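Local coordinates for protein SnoN,Epimerase SnoN (Streptomyces nogalater, PDB 5EP9) that acts as an epimerase in nogalamycin biosynthesis, a non-heme iron enzyme that depends on 2-oxoglutarate, at residues 144-149 with 182-187. Sequence-based numbering, arbitrary orientation.
Sequences DAFAFP and LPDPDT. With FE (Fe (III) ion), chain F; AKG (2-oxoglutaric acid), chain E.
The outer end of the Phe146 ring carries the contact with the 182-187 loop, meeting Asp184 and Pro185 through a small interface, both segments belonging to the first SnoN part of this engineered fusion. Phe146 CZ lies 4.0 Å from Asp184 OD1, which comes up at the ring edge, near its plane, while the carboxylate itself stands almost upright to the ring, the two planes 87° apart. Pro185 approaches obliquely, its CD 4.1 Å from both Phe146 CZ and CE2, in plain apolar packing. No hydrogen bond joins the two segments. The main polar partner of Asp184 OD1 is instead Arg222, through a salt bridge; Arg222 also touches the Phe146 side chain and binds the carbonyl of Leu182, tying the loop down beside the ring. With CG anti to its carbonyl carbon (chi1 -71°), Phe146 reaches out from a short 3-10 turn, where Ala147 N bonds to Asp144 O at 3.1 Å.

At the head of the turn, Asp144 faces the metal instead. Its OD1 binds the iron at 2.0 Å, and OD2 takes a hydrogen bond from His219 NE2, which should help fix the rotation of the carboxylate. His142 and His225 complete the protein ligands; 2-oxoglutarate chelates the iron through O1 and O5, and a water takes the sixth position. Two residues beyond the metal-binding aspartate, Phe146 thus packs the active-site turn against a loop at the surface, its side chain about 9 Å from that of His142 in the two-histidine, one-carboxylate facial triad of the cupin-fold 2-oxoglutarate-dependent enzymes.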
loop_
_atom_site.group_PDB
_atom_site.type_symbol
_atom_site.label_atom_id
_atom_site.label_comp_id
_atom_site.label_asym_id
_atom_site.label_seq_id
_atom_site.Cartn_x
_atom_site.Cartn_y
_atom_site.Cartn_z
ATOM N N ASP A 144 -8.172 2.416 -4.001
ATOM C CA ASP A 144 -7.660 1.028 -4.069
ATOM C C ASP A 144 -8.758 -0.013 -3.840
ATOM O O ASP A 144 -8.650 -1.145 -4.298
ATOM C CB ASP A 144 -6.533 0.814 -2.996
ATOM C CG ASP A 144 -5.338 1.621 -3.206
ATOM O OD1 ASP A 144 -4.884 1.801 -4.373
ATOM O OD2 ASP A 144 -4.761 1.974 -2.158
ATOM N N ALA A 145 -9.812 0.397 -3.139
ATOM C CA ALA A 145 -10.826 -0.558 -2.614
ATOM C C ALA A 145 -11.446 -1.518 -3.586
ATOM O O ALA A 145 -11.642 -2.689 -3.303
ATOM C CB ALA A 145 -11.972 0.158 -1.883
ATOM N N PHE A 146 -11.713 -1.038 -4.764
ATOM C CA PHE A 146 -12.440 -1.837 -5.736
ATOM C C PHE A 146 -11.626 -2.975 -6.312
ATOM O O PHE A 146 -12.175 -3.913 -6.820
ATOM C CB PHE A 146 -13.056 -0.901 -6.799
ATOM C CG PHE A 146 -14.265 -0.027 -6.225
ATOM C CD1 PHE A 146 -14.440 0.188 -4.806
ATOM C CD2 PHE A 146 -15.234 0.574 -7.090
ATOM C CE1 PHE A 146 -15.492 0.946 -4.285
ATOM C CE2 PHE A 146 -16.287 1.332 -6.564
ATOM C CZ PHE A 146 -16.411 1.513 -5.167
ATOM N N ALA A 147 -10.323 -2.942 -6.110
ATOM C CA ALA A 147 -9.479 -4.009 -6.554
ATOM C C ALA A 147 -9.152 -5.074 -5.475
ATOM O O ALA A 147 -8.376 -6.015 -5.733
ATOM C CB ALA A 147 -8.173 -3.397 -7.064
ATOM N N PHE A 148 -9.656 -4.847 -4.266
ATOM C CA PHE A 148 -9.420 -5.743 -3.101
ATOM C C PHE A 148 -10.528 -6.822 -3.033
ATOM O O PHE A 148 -11.707 -6.505 -2.857
ATOM C CB PHE A 148 -9.354 -4.964 -1.789
ATOM C CG PHE A 148 -8.179 -4.036 -1.653
ATOM C CD1 PHE A 148 -6.987 -4.223 -2.374
ATOM C CD2 PHE A 148 -8.237 -2.975 -0.791
ATOM C CE1 PHE A 148 -5.888 -3.394 -2.209
ATOM C CE2 PHE A 148 -7.154 -2.176 -0.619
ATOM C CZ PHE A 148 -5.983 -2.384 -1.321
ATOM N N PRO A 149 -10.174 -8.091 -3.271
ATOM C CA PRO A 149 -11.126 -9.152 -3.203
ATOM C C PRO A 149 -11.410 -9.656 -1.766
ATOM O O PRO A 149 -11.364 -10.853 -1.478
ATOM C CB PRO A 149 -10.441 -10.261 -4.028
ATOM C CG PRO A 149 -9.017 -10.144 -3.572
ATOM C CD PRO A 149 -8.808 -8.640 -3.450
ATOM N N LEU A 182 -16.324 10.361 0.463
ATOM C CA LEU A 182 -17.255 10.607 -0.613
ATOM C C LEU A 182 -18.052 9.322 -0.836
ATOM O O LEU A 182 -17.568 8.251 -0.527
ATOM C CB LEU A 182 -16.540 10.973 -1.874
ATOM C CG LEU A 182 -15.780 12.303 -1.856
ATOM C CD1 LEU A 182 -14.937 12.430 -3.089
ATOM C CD2 LEU A 182 -16.698 13.553 -1.753
ATOM N N PRO A 183 -19.311 9.431 -1.375
ATOM C CA PRO A 183 -20.045 8.262 -1.787
ATOM C C PRO A 183 -19.384 7.562 -2.947
ATOM O O PRO A 183 -18.511 8.099 -3.576
ATOM C CB PRO A 183 -21.416 8.825 -2.257
ATOM C CG PRO A 183 -21.235 10.268 -2.497
ATOM C CD PRO A 183 -19.933 10.682 -1.847
ATOM N N ASP A 184 -19.824 6.345 -3.232
ATOM C CA ASP A 184 -19.315 5.573 -4.396
ATOM C C ASP A 184 -19.513 6.245 -5.721
ATOM O O ASP A 184 -20.527 6.862 -5.947
ATOM C CB ASP A 184 -19.978 4.211 -4.534
ATOM C CG ASP A 184 -19.626 3.269 -3.401
ATOM O OD1 ASP A 184 -18.722 3.575 -2.599
ATOM O OD2 ASP A 184 -20.270 2.201 -3.354
ATOM N N PRO A 185 -18.536 6.059 -6.623
ATOM C CA PRO A 185 -18.797 6.464 -7.993
ATOM C C PRO A 185 -19.900 5.553 -8.444
ATOM O O PRO A 185 -19.976 4.427 -7.924
ATOM C CB PRO A 185 -17.458 6.218 -8.705
ATOM C CG PRO A 185 -16.614 5.403 -7.771
ATOM C CD PRO A 185 -17.259 5.330 -6.439
ATOM N N ASP A 186 -20.745 5.998 -9.360
ATOM C CA ASP A 186 -21.900 5.163 -9.808
ATOM C C ASP A 186 -21.449 4.013 -10.766
ATOM O O ASP A 186 -22.261 3.162 -11.163
ATOM C CB ASP A 186 -23.098 6.013 -10.334
ATOM C CG ASP A 186 -22.926 6.475 -11.770
ATOM O OD1 ASP A 186 -21.773 6.750 -12.180
ATOM O OD2 ASP A 186 -23.957 6.567 -12.481
ATOM N N THR A 187 -20.150 4.023 -11.104
ATOM C CA THR A 187 -19.403 2.919 -11.737
ATOM C C THR A 187 -19.022 1.872 -10.659
ATOM O O THR A 187 -19.786 0.989 -10.317
ATOM C CB THR A 187 -18.063 3.383 -12.417
ATOM O OG1 THR A 187 -16.993 3.303 -11.463
ATOM C CG2 THR A 187 -18.074 4.839 -12.990
HETATM FE FE FE F . -3.198 2.686 -5.079
HETATM C C1 AKG E . -0.888 2.339 -3.710
HETATM O O1 AKG E . -2.084 2.065 -3.435
HETATM O O2 AKG E . 0.049 2.129 -2.901
HETATM C C2 AKG E . -0.558 2.983 -5.003
HETATM O O5 AKG E . -1.479 3.220 -5.811
HETATM C C3 AKG E . 0.929 3.305 -5.280
HETATM C C4 AKG E . 1.221 4.132 -6.528
HETATM C C5 AKG E . 2.678 4.416 -6.810
HETATM O O3 AKG E . 3.540 4.051 -5.990
HETATM O O4 AKG E . 3.010 4.979 -7.898
HETATM O O HOH W 1 -2.668 0.880 -5.975
#